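Local atomic coordinates of sugar ABC transporter substrate-binding protein (Treponema pallidum subsp. pallidum, PDB entry 5U2P), a protein that probably binds a solute, perhaps a sugar, in the periplasm and delivers it to an ABC transporter. Residues Pro120-Tyr125 with Gly205-Val210; Ile283-Cys288 with Pro356-Ala361; Ala85-Glu90 with Ser315-Thr320; His245-Arg250 with Phe392-Ala397. All blocks are in the same frame, centred on the assembly; numbering follows the deposited sequence.

Interaction 1 (Pro120-Tyr125 with Gly205-Val210)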
# COMPACT_ATOMS: atom_id res chain seq x y z
N PRO A 120 3.75 -2.67 -11.42
CA PRO A 120 5.00 -1.97 -11.70
C PRO A 120 5.08 -0.63 -10.97
O PRO A 120 4.13 0.15 -11.03
CB PRO A 120 4.97 -1.77 -13.23
CG PRO A 120 4.01 -2.77 -13.74
CD PRO A 120 3.01 -3.02 -12.65
N PRO A 121 6.17 -0.38 -10.24
CA PRO A 121 6.38 0.95 -9.67
C PRO A 121 6.46 2.00 -10.74
O PRO A 121 7.05 1.75 -11.80
CB PRO A 121 7.72 0.82 -8.95
CG PRO A 121 7.99 -0.64 -8.86
CD PRO A 121 7.32 -1.27 -9.99
N THR A 122 5.89 3.18 -10.49
CA THR A 122 5.96 4.26 -11.45
C THR A 122 6.23 5.61 -10.80
O THR A 122 5.77 5.88 -9.68
CB THR A 122 4.65 4.38 -12.26
OG1 THR A 122 3.56 4.56 -11.35
CG2 THR A 122 4.42 3.12 -13.10
N ASP A 123 6.98 6.44 -11.52
CA ASP A 123 7.13 7.85 -11.18
C ASP A 123 5.91 8.57 -11.74
O ASP A 123 5.01 7.93 -12.26
CB ASP A 123 8.46 8.40 -11.72
CG ASP A 123 8.42 8.79 -13.20
OD1 ASP A 123 7.58 8.29 -13.99
OD2 ASP A 123 9.28 9.61 -13.59
N PRO A 124 5.87 9.91 -11.61
CA PRO A 124 4.62 10.56 -12.02
C PRO A 124 4.41 10.56 -13.54
O PRO A 124 3.33 10.94 -14.00
CB PRO A 124 4.77 11.99 -11.47
CG PRO A 124 5.75 11.86 -10.33
CD PRO A 124 6.71 10.79 -10.77
N TYR A 125 5.42 10.13 -14.29
CA TYR A 125 5.34 10.00 -15.73
C TYR A 125 5.06 8.56 -16.15
O TYR A 125 4.95 8.28 -17.34
CB TYR A 125 6.65 10.43 -16.41
CG TYR A 125 6.97 11.91 -16.34
CD1 TYR A 125 6.40 12.81 -17.24
CD2 TYR A 125 7.87 12.40 -15.40
CE1 TYR A 125 6.70 14.15 -17.18
CE2 TYR A 125 8.18 13.75 -15.34
CZ TYR A 125 7.59 14.61 -16.23
OH TYR A 125 7.91 15.95 -16.17
N GLY A 205 -5.07 11.74 -10.18
CA GLY A 205 -5.83 12.60 -9.28
C GLY A 205 -5.40 12.48 -7.83
O GLY A 205 -5.29 13.47 -7.11
N ALA A 206 -5.16 11.25 -7.39
CA ALA A 206 -4.73 11.01 -6.02
C ALA A 206 -3.34 11.60 -5.80
O ALA A 206 -3.09 12.28 -4.79
CB ALA A 206 -4.74 9.53 -5.73
N ARG A 207 -2.42 11.36 -6.73
CA ARG A 207 -1.11 12.00 -6.66
C ARG A 207 -1.19 13.52 -6.59
O ARG A 207 -0.49 14.16 -5.79
CB ARG A 207 -0.27 11.61 -7.86
CG ARG A 207 0.26 10.21 -7.75
CD ARG A 207 1.07 9.81 -8.96
NE ARG A 207 1.63 8.47 -8.77
CZ ARG A 207 2.06 7.70 -9.76
NH1 ARG A 207 1.99 8.14 -11.01
NH2 ARG A 207 2.56 6.49 -9.51
N ASP A 208 -2.02 14.12 -7.45
CA ASP A 208 -2.18 15.56 -7.44
C ASP A 208 -2.73 16.08 -6.12
O ASP A 208 -2.34 17.15 -5.65
CB ASP A 208 -3.09 16.02 -8.58
CG ASP A 208 -2.45 15.89 -9.94
OD1 ASP A 208 -1.25 15.53 -9.99
OD2 ASP A 208 -3.13 16.16 -10.95
N LEU A 209 -3.66 15.33 -5.53
CA LEU A 209 -4.24 15.74 -4.26
C LEU A 209 -3.15 15.81 -3.18
O LEU A 209 -3.11 16.76 -2.41
CB LEU A 209 -5.35 14.78 -3.83
CG LEU A 209 -6.11 15.18 -2.57
CD1 LEU A 209 -6.95 16.44 -2.80
CD2 LEU A 209 -7.00 14.03 -2.08
N VAL A 210 -2.29 14.79 -3.11
CA VAL A 210 -1.20 14.81 -2.13
C VAL A 210 -0.28 16.00 -2.41
O VAL A 210 0.15 16.70 -1.49
CB VAL A 210 -0.40 13.50 -2.15
CG1 VAL A 210 0.78 13.58 -1.21
CG2 VAL A 210 -1.31 12.33 -1.76
O HOH W 1 1.99 6.11 -13.25
O HOH W 2 1.03 10.69 -12.29
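T122 and R207 meet across the two lobes of a periplasmic binding protein: the loop 120-125, leading to strand 131-132, an edge strand of the five-stranded sheet, receives a side chain from helix 191-214 of the other lobe. T122 OG1, turned between its own backbone N and carbonyl carbon (chi1 57°), accepts a hydrogen bond of 2.8 Å from R207 NH2. The bond is nearly straight, at 167°, and lies in the guanidinium plane. A water bridges the same two side chains, 2.9 Å from T122 OG1 and accepting from R207 NH1. D123 contributes mainly by shaping the loop. Its OD1 takes the backbone N of Y125 in an Asx turn and also that of K127, whereas OD2 is held by the hydroxyl of Y102; its carboxylate is engaged within its own lobe. P124 follows with its N over one face of the guanidinium and its CA 3.7 Å from R207 NH1. R207 reaches the loop on a chain extended from CG to NE, crossing T122 at about a right angle. A second water, at the guanidinium edge and in its plane, accepts from R207 NH1 at 3.0 Å and donates to P124 O at 2.9 Å.

Interaction 2 (Ile283-Cys288 with Pro356-Ala361)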
# COMPACT_ATOMS: atom_id res chain seq x y z
N ILE A 283 -10.29 -19.72 11.37
CA ILE A 283 -11.35 -18.77 11.09
C ILE A 283 -11.59 -18.73 9.58
O ILE A 283 -10.68 -18.88 8.78
CB ILE A 283 -11.02 -17.37 11.65
CG1 ILE A 283 -12.29 -16.51 11.69
CG2 ILE A 283 -9.91 -16.72 10.87
CD1 ILE A 283 -12.15 -15.28 12.55
N ASN A 284 -12.86 -18.57 9.23
CA ASN A 284 -13.31 -18.56 7.84
C ASN A 284 -13.49 -17.11 7.36
O ASN A 284 -14.53 -16.52 7.57
CB ASN A 284 -14.62 -19.33 7.71
CG ASN A 284 -14.93 -19.69 6.28
OD1 ASN A 284 -14.05 -19.63 5.41
ND2 ASN A 284 -16.18 -20.06 6.02
N LEU A 285 -12.42 -16.58 6.79
CA LEU A 285 -12.35 -15.17 6.43
C LEU A 285 -12.51 -15.01 4.94
O LEU A 285 -11.89 -15.72 4.16
CB LEU A 285 -11.01 -14.60 6.89
CG LEU A 285 -10.90 -13.12 7.23
CD1 LEU A 285 -11.74 -12.83 8.44
CD2 LEU A 285 -9.45 -12.74 7.51
N GLY A 286 -13.34 -14.05 4.54
CA GLY A 286 -13.43 -13.65 3.14
C GLY A 286 -12.91 -12.24 2.97
O GLY A 286 -12.75 -11.52 3.96
N ALA A 287 -12.61 -11.87 1.73
CA ALA A 287 -12.12 -10.52 1.41
C ALA A 287 -12.64 -10.05 0.07
O ALA A 287 -12.47 -10.72 -0.95
CB ALA A 287 -10.60 -10.50 1.40
N CYS A 288 -13.22 -8.86 0.05
CA CYS A 288 -13.77 -8.30 -1.17
C CYS A 288 -13.54 -6.80 -1.23
O CYS A 288 -13.07 -6.18 -0.27
CB CYS A 288 -15.26 -8.59 -1.26
SG CYS A 288 -16.22 -7.85 0.07
N PRO A 356 -2.14 -15.43 1.21
CA PRO A 356 -3.23 -15.78 2.14
C PRO A 356 -4.53 -16.13 1.42
O PRO A 356 -4.93 -15.40 0.50
CB PRO A 356 -3.40 -14.51 2.97
CG PRO A 356 -2.06 -13.86 2.94
CD PRO A 356 -1.49 -14.16 1.58
N ALA A 357 -5.18 -17.22 1.83
CA ALA A 357 -6.35 -17.77 1.13
C ALA A 357 -7.46 -16.73 0.97
O ALA A 357 -8.18 -16.70 -0.04
CB ALA A 357 -6.89 -18.98 1.87
N CYS A 358 -7.60 -15.88 1.98
CA CYS A 358 -8.64 -14.87 1.96
C CYS A 358 -8.36 -13.86 0.85
O CYS A 358 -9.29 -13.32 0.25
CB CYS A 358 -8.75 -14.16 3.31
SG CYS A 358 -7.28 -13.25 3.82
N LEU A 359 -7.08 -13.61 0.59
CA LEU A 359 -6.69 -12.69 -0.49
C LEU A 359 -6.66 -13.38 -1.84
O LEU A 359 -6.32 -12.76 -2.84
CB LEU A 359 -5.30 -12.09 -0.22
CG LEU A 359 -5.17 -10.71 0.43
CD1 LEU A 359 -3.73 -10.26 0.33
CD2 LEU A 359 -6.09 -9.69 -0.20
N SER A 360 -7.01 -14.67 -1.88
CA SER A 360 -6.89 -15.46 -3.09
C SER A 360 -7.70 -14.89 -4.24
O SER A 360 -7.20 -14.74 -5.35
CB SER A 360 -7.32 -16.90 -2.82
OG SER A 360 -7.24 -17.67 -4.00
N ALA A 361 -8.96 -14.54 -3.99
CA ALA A 361 -9.83 -14.03 -5.04
C ALA A 361 -9.34 -12.68 -5.55
O ALA A 361 -9.26 -12.45 -6.76
CB ALA A 361 -11.26 -13.93 -4.54
O HOH W 3 -12.55 -13.96 -0.46
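C358 packs against strand 285-288 at two points, both pairing a carbon with a backbone oxygen. Its CB lies 3.6 Å from L285 O, and its own carbonyl oxygen comes to 3.3 Å from A287 CB, so the methyl of A287 rests against the C358 carbonyl. The side chains of L285 and C358 add an apolar touch, 4.3 Å from CB to CB. No direct hydrogen bond joins the two segments. A water instead accepts from A287 N at 3.0 Å and gives a weak bond to C358 O.

Further out, the strand is held by backbone hydrogen bonds between G286 and Y144 and between C288 and L142, which fix it against the antiparallel strand 138-145. From that neighbour, F143 touches both A287 and C358, joining the two sides of this buried contact. The L285 side chain reaches over to F258 and to A273 and I277 of helix 270-279. On the other segment, L359 leans on H270 at the start of the same helix, just before the chain enters helix 360-367. The contact thus lays the approach to a helix over a strand of the branched mixed sheet, the layered alpha/beta packing that forms the second lobe of this binding protein.

Interaction 3 (Ala85-Glu90 with Ser315-Thr320)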
# COMPACT_ATOMS: atom_id res chain seq x y z
N ALA A 85 28.51 7.07 -5.69
CA ALA A 85 27.51 6.06 -5.33
C ALA A 85 27.82 4.73 -6.01
O ALA A 85 28.32 4.73 -7.14
CB ALA A 85 26.11 6.51 -5.72
N PRO A 86 27.51 3.62 -5.33
CA PRO A 86 27.66 2.29 -5.95
C PRO A 86 26.80 2.08 -7.20
O PRO A 86 25.92 2.88 -7.50
CB PRO A 86 27.22 1.35 -4.82
CG PRO A 86 27.67 2.07 -3.61
CD PRO A 86 27.29 3.50 -3.88
N ASP A 87 27.08 1.00 -7.94
CA ASP A 87 26.41 0.75 -9.22
C ASP A 87 24.91 0.48 -9.04
O ASP A 87 24.09 0.87 -9.88
CB ASP A 87 27.04 -0.44 -9.94
CG ASP A 87 28.55 -0.33 -10.09
OD1 ASP A 87 29.07 0.74 -10.44
OD2 ASP A 87 29.23 -1.36 -9.88
N VAL A 88 24.57 -0.24 -7.98
CA VAL A 88 23.19 -0.57 -7.63
C VAL A 88 22.91 -0.02 -6.23
O VAL A 88 23.70 -0.24 -5.32
CB VAL A 88 22.94 -2.08 -7.68
CG1 VAL A 88 21.54 -2.43 -7.17
CG2 VAL A 88 23.14 -2.56 -9.10
N VAL A 89 21.79 0.69 -6.08
CA VAL A 89 21.45 1.29 -4.79
C VAL A 89 20.01 0.97 -4.41
O VAL A 89 19.11 0.99 -5.26
CB VAL A 89 21.71 2.83 -4.79
CG1 VAL A 89 23.18 3.10 -5.04
CG2 VAL A 89 20.86 3.56 -5.83
N GLU A 90 19.80 0.68 -3.14
CA GLU A 90 18.46 0.54 -2.60
C GLU A 90 17.74 1.89 -2.62
O GLU A 90 18.33 2.92 -2.29
CB GLU A 90 18.48 -0.04 -1.17
CG GLU A 90 17.07 -0.18 -0.62
CD GLU A 90 16.99 -0.67 0.80
OE1 GLU A 90 18.03 -1.05 1.38
OE2 GLU A 90 15.87 -0.68 1.34
N SER A 315 27.16 5.25 -13.36
CA SER A 315 28.02 4.08 -13.24
C SER A 315 28.74 3.75 -14.54
O SER A 315 28.18 3.87 -15.64
CB SER A 315 27.21 2.87 -12.80
OG SER A 315 27.97 1.69 -12.92
N ALA A 316 29.99 3.30 -14.42
CA ALA A 316 30.73 2.82 -15.57
C ALA A 316 30.34 1.37 -15.92
O ALA A 316 30.86 0.79 -16.87
CB ALA A 316 32.22 2.91 -15.32
N ARG A 317 29.43 0.80 -15.14
CA ARG A 317 29.03 -0.61 -15.27
C ARG A 317 27.51 -0.75 -15.42
O ARG A 317 26.93 -1.75 -14.97
CB ARG A 317 29.49 -1.42 -14.06
CG ARG A 317 30.97 -1.35 -13.71
CD ARG A 317 31.11 -1.53 -12.21
NE ARG A 317 32.44 -1.94 -11.77
CZ ARG A 317 32.80 -2.03 -10.50
NH1 ARG A 317 31.94 -1.73 -9.53
NH2 ARG A 317 34.03 -2.41 -10.18
N VAL A 318 26.86 0.22 -16.05
CA VAL A 318 25.40 0.19 -16.18
C VAL A 318 24.92 -1.09 -16.85
O VAL A 318 23.94 -1.67 -16.41
CB VAL A 318 24.88 1.41 -16.96
CG1 VAL A 318 23.42 1.23 -17.39
CG2 VAL A 318 25.01 2.68 -16.11
N ALA A 319 25.59 -1.54 -17.91
CA ALA A 319 25.16 -2.78 -18.59
C ALA A 319 25.20 -3.97 -17.64
O ALA A 319 24.28 -4.79 -17.60
CB ALA A 319 26.05 -3.08 -19.82
N THR A 320 26.28 -4.08 -16.88
CA THR A 320 26.44 -5.18 -15.97
C THR A 320 25.35 -5.14 -14.92
O THR A 320 24.78 -6.18 -14.57
CB THR A 320 27.84 -5.15 -15.32
OG1 THR A 320 28.83 -5.15 -16.35
CG2 THR A 320 28.05 -6.34 -14.41
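The carboxylate of D87 and the guanidinium of R317 meet with their planes 75° apart, the acid at the edge of the arginine group and close to its plane. R317 NH1 donates to D87 OD2 over 2.8 Å, using the syn lone pair of D87 OD2 with an N-H...O angle of 162°, and this bond carries the salt bridge. The other oxygen is approached differently: S315 OG donates to D87 OD1 at 2.9 Å from above the carboxylate plane, 51° out of it. Each oxygen therefore has a donor from the same short loop. R317 CD also lies 3.0 Å from D87 OD2, where the extended arginine chain crosses the acid at a slant. S315 OG has a second role, accepting from R317 N at 2.8 Å in an ST turn that fixes the backbone at the N-cap of helix 318-329. The nearby R33 brings a second positive charge close to R317 NH2, which the D87 carboxylate may partly offset. D87 is itself set by its backbone, its N bonded to S35 OG. Strand 88-92 begins just after D87, and its antiparallel partner 307-311 ends just before S315, so the contact closes one end of this pair in the 2-1-3-n-4 sheet of a type II periplasmic binding protein.

Interaction 4 (His245-Arg250 with Phe392-Ala397)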
# COMPACT_ATOMS: atom_id res chain seq x y z
N HIS A 245 -16.61 6.38 18.37
CA HIS A 245 -15.96 6.18 19.65
C HIS A 245 -15.03 4.98 19.64
O HIS A 245 -14.20 4.82 20.54
CB HIS A 245 -17.01 6.02 20.75
CG HIS A 245 -18.04 7.11 20.74
ND1 HIS A 245 -17.70 8.44 20.78
CD2 HIS A 245 -19.39 7.05 20.68
CE1 HIS A 245 -18.81 9.17 20.76
NE2 HIS A 245 -19.84 8.35 20.70
N HIS A 246 -15.15 4.14 18.60
CA HIS A 246 -14.35 2.93 18.49
C HIS A 246 -13.20 3.10 17.50
O HIS A 246 -12.31 2.26 17.44
CB HIS A 246 -15.21 1.74 18.05
CG HIS A 246 -16.26 1.34 19.04
ND1 HIS A 246 -16.87 2.24 19.88
CD2 HIS A 246 -16.82 0.13 19.31
CE1 HIS A 246 -17.76 1.61 20.63
NE2 HIS A 246 -17.74 0.33 20.31
N ARG A 247 -13.21 4.19 16.74
CA ARG A 247 -12.23 4.35 15.68
C ARG A 247 -10.79 4.40 16.22
O ARG A 247 -9.85 4.17 15.46
CB ARG A 247 -12.51 5.61 14.85
CG ARG A 247 -11.54 5.79 13.67
CD ARG A 247 -11.94 6.93 12.73
NE ARG A 247 -11.80 8.25 13.34
CZ ARG A 247 -10.66 8.92 13.44
NH1 ARG A 247 -9.53 8.39 12.98
NH2 ARG A 247 -10.63 10.12 14.01
N THR A 248 -10.62 4.67 17.51
CA THR A 248 -9.29 4.70 18.12
C THR A 248 -8.84 3.31 18.60
O THR A 248 -7.81 3.16 19.27
CB THR A 248 -9.23 5.68 19.32
OG1 THR A 248 -7.92 5.65 19.90
CG2 THR A 248 -10.23 5.32 20.38
N ALA A 249 -9.61 2.29 18.22
CA ALA A 249 -9.32 0.91 18.61
C ALA A 249 -8.02 0.46 17.99
O ALA A 249 -7.80 0.63 16.79
CB ALA A 249 -10.44 -0.03 18.20
N ARG A 250 -7.19 -0.15 18.82
CA ARG A 250 -5.90 -0.65 18.37
C ARG A 250 -6.09 -1.92 17.54
O ARG A 250 -7.08 -2.62 17.68
CB ARG A 250 -4.99 -0.93 19.56
CG ARG A 250 -4.54 0.32 20.29
CD ARG A 250 -3.99 -0.00 21.67
NE ARG A 250 -2.85 -0.92 21.62
CZ ARG A 250 -2.25 -1.43 22.70
NH1 ARG A 250 -2.68 -1.11 23.91
NH2 ARG A 250 -1.22 -2.25 22.56
N PHE A 392 -3.32 16.20 5.50
CA PHE A 392 -4.73 15.95 5.29
C PHE A 392 -5.54 16.19 6.54
O PHE A 392 -5.03 16.02 7.67
CB PHE A 392 -4.96 14.50 4.82
CG PHE A 392 -4.49 14.24 3.41
CD1 PHE A 392 -4.97 15.00 2.35
CD2 PHE A 392 -3.57 13.24 3.15
CE1 PHE A 392 -4.55 14.77 1.06
CE2 PHE A 392 -3.14 13.01 1.85
CZ PHE A 392 -3.63 13.78 0.81
N PRO A 393 -6.81 16.57 6.36
CA PRO A 393 -7.65 16.81 7.53
C PRO A 393 -8.10 15.54 8.21
O PRO A 393 -8.25 14.51 7.56
CB PRO A 393 -8.87 17.53 6.94
CG PRO A 393 -8.48 17.94 5.57
CD PRO A 393 -7.51 16.90 5.12
N ASP A 394 -8.32 15.61 9.52
CA ASP A 394 -9.00 14.56 10.25
C ASP A 394 -10.50 14.76 10.06
O ASP A 394 -11.18 15.32 10.93
CB ASP A 394 -8.60 14.61 11.72
CG ASP A 394 -9.20 13.48 12.53
OD1 ASP A 394 -9.74 12.52 11.94
OD2 ASP A 394 -9.09 13.55 13.77
N PHE A 395 -11.01 14.37 8.89
CA PHE A 395 -12.42 14.55 8.56
C PHE A 395 -13.37 13.95 9.59
O PHE A 395 -14.43 14.52 9.87
CB PHE A 395 -12.71 13.95 7.19
CG PHE A 395 -12.26 14.80 6.05
CD1 PHE A 395 -12.84 16.02 5.82
CD2 PHE A 395 -11.27 14.35 5.19
CE1 PHE A 395 -12.43 16.81 4.76
CE2 PHE A 395 -10.86 15.13 4.13
CZ PHE A 395 -11.43 16.35 3.92
N ALA A 396 -13.01 12.80 10.16
CA ALA A 396 -13.91 12.13 11.10
C ALA A 396 -14.16 12.99 12.34
O ALA A 396 -15.21 12.88 12.98
CB ALA A 396 -13.36 10.76 11.51
N ALA A 397 -13.20 13.84 12.67
CA ALA A 397 -13.34 14.72 13.82
C ALA A 397 -14.45 15.74 13.61
O ALA A 397 -15.00 16.28 14.57
CB ALA A 397 -12.04 15.42 14.11
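R247 reaches D394 and A396 by a chain whose CG points opposite its main-chain nitrogen (chi1 -177°) and which bends at chi3 (69°), a turn that swings the guanidinium toward the segment 392-397. D394 CG is likewise trans to the main-chain nitrogen, and the two side chains approach from opposite directions. Their charged ends form a salt bridge, with R247 NH2 3.3 Å from D394 OD1. The carboxylate oxygen stands well out of the guanidinium plane and no N-H points at it; the groups are turned 72° from each other. D394 OD2 is farther off, 3.8 Å from R247 NH2, so the carboxylate does not present both oxygens equally.

A396 supplies the other half of the contact. Its CB, directed at the arginine, lies 3.5 Å from R247 NE and 3.8 Å from R247 NH2, meeting the group obliquely. The A396 side chain also touches Y233 of helix 227-238.

Each backbone is shaped by turns. R247 sits within a type I beta turn, H246 to A249, closed by A249 N donating to H246 O at 2.8 Å. D394 is the centre of an inverse gamma turn, whose F395 N to P393 O bond is weak, and D394 O accepts from A397 N. F395 turns into the interior, where its ring meets W220 edge-to-face.

With the A396 methyl touching the guanidinium obliquely, nearest NE, the chemistry implies an attraction of charge between two partly exposed side chains, without the directional grip of a hydrogen bond.

From the N terminus, 85-90 opens interaction 3 and 120-125 opens interaction 1, which closes first, at 205-210, nested inside the loop of interaction 3. Next 245-250 opens interaction 4 and 283-288 opens interaction 2. The chain then returns to the first lobe, where 315-320 closes interaction 3, so this contact crosses both of those just opened. Interaction 2 closes at 356-361, nested inside interaction 4, which ends at 392-397. Interaction 3 ties the first lobe together, interactions 2 and 4 the second, and interaction 1 spans the two. Interactions 1 and 4 also touch, V210 CG2 lying 3.8 Å from F392 CZ.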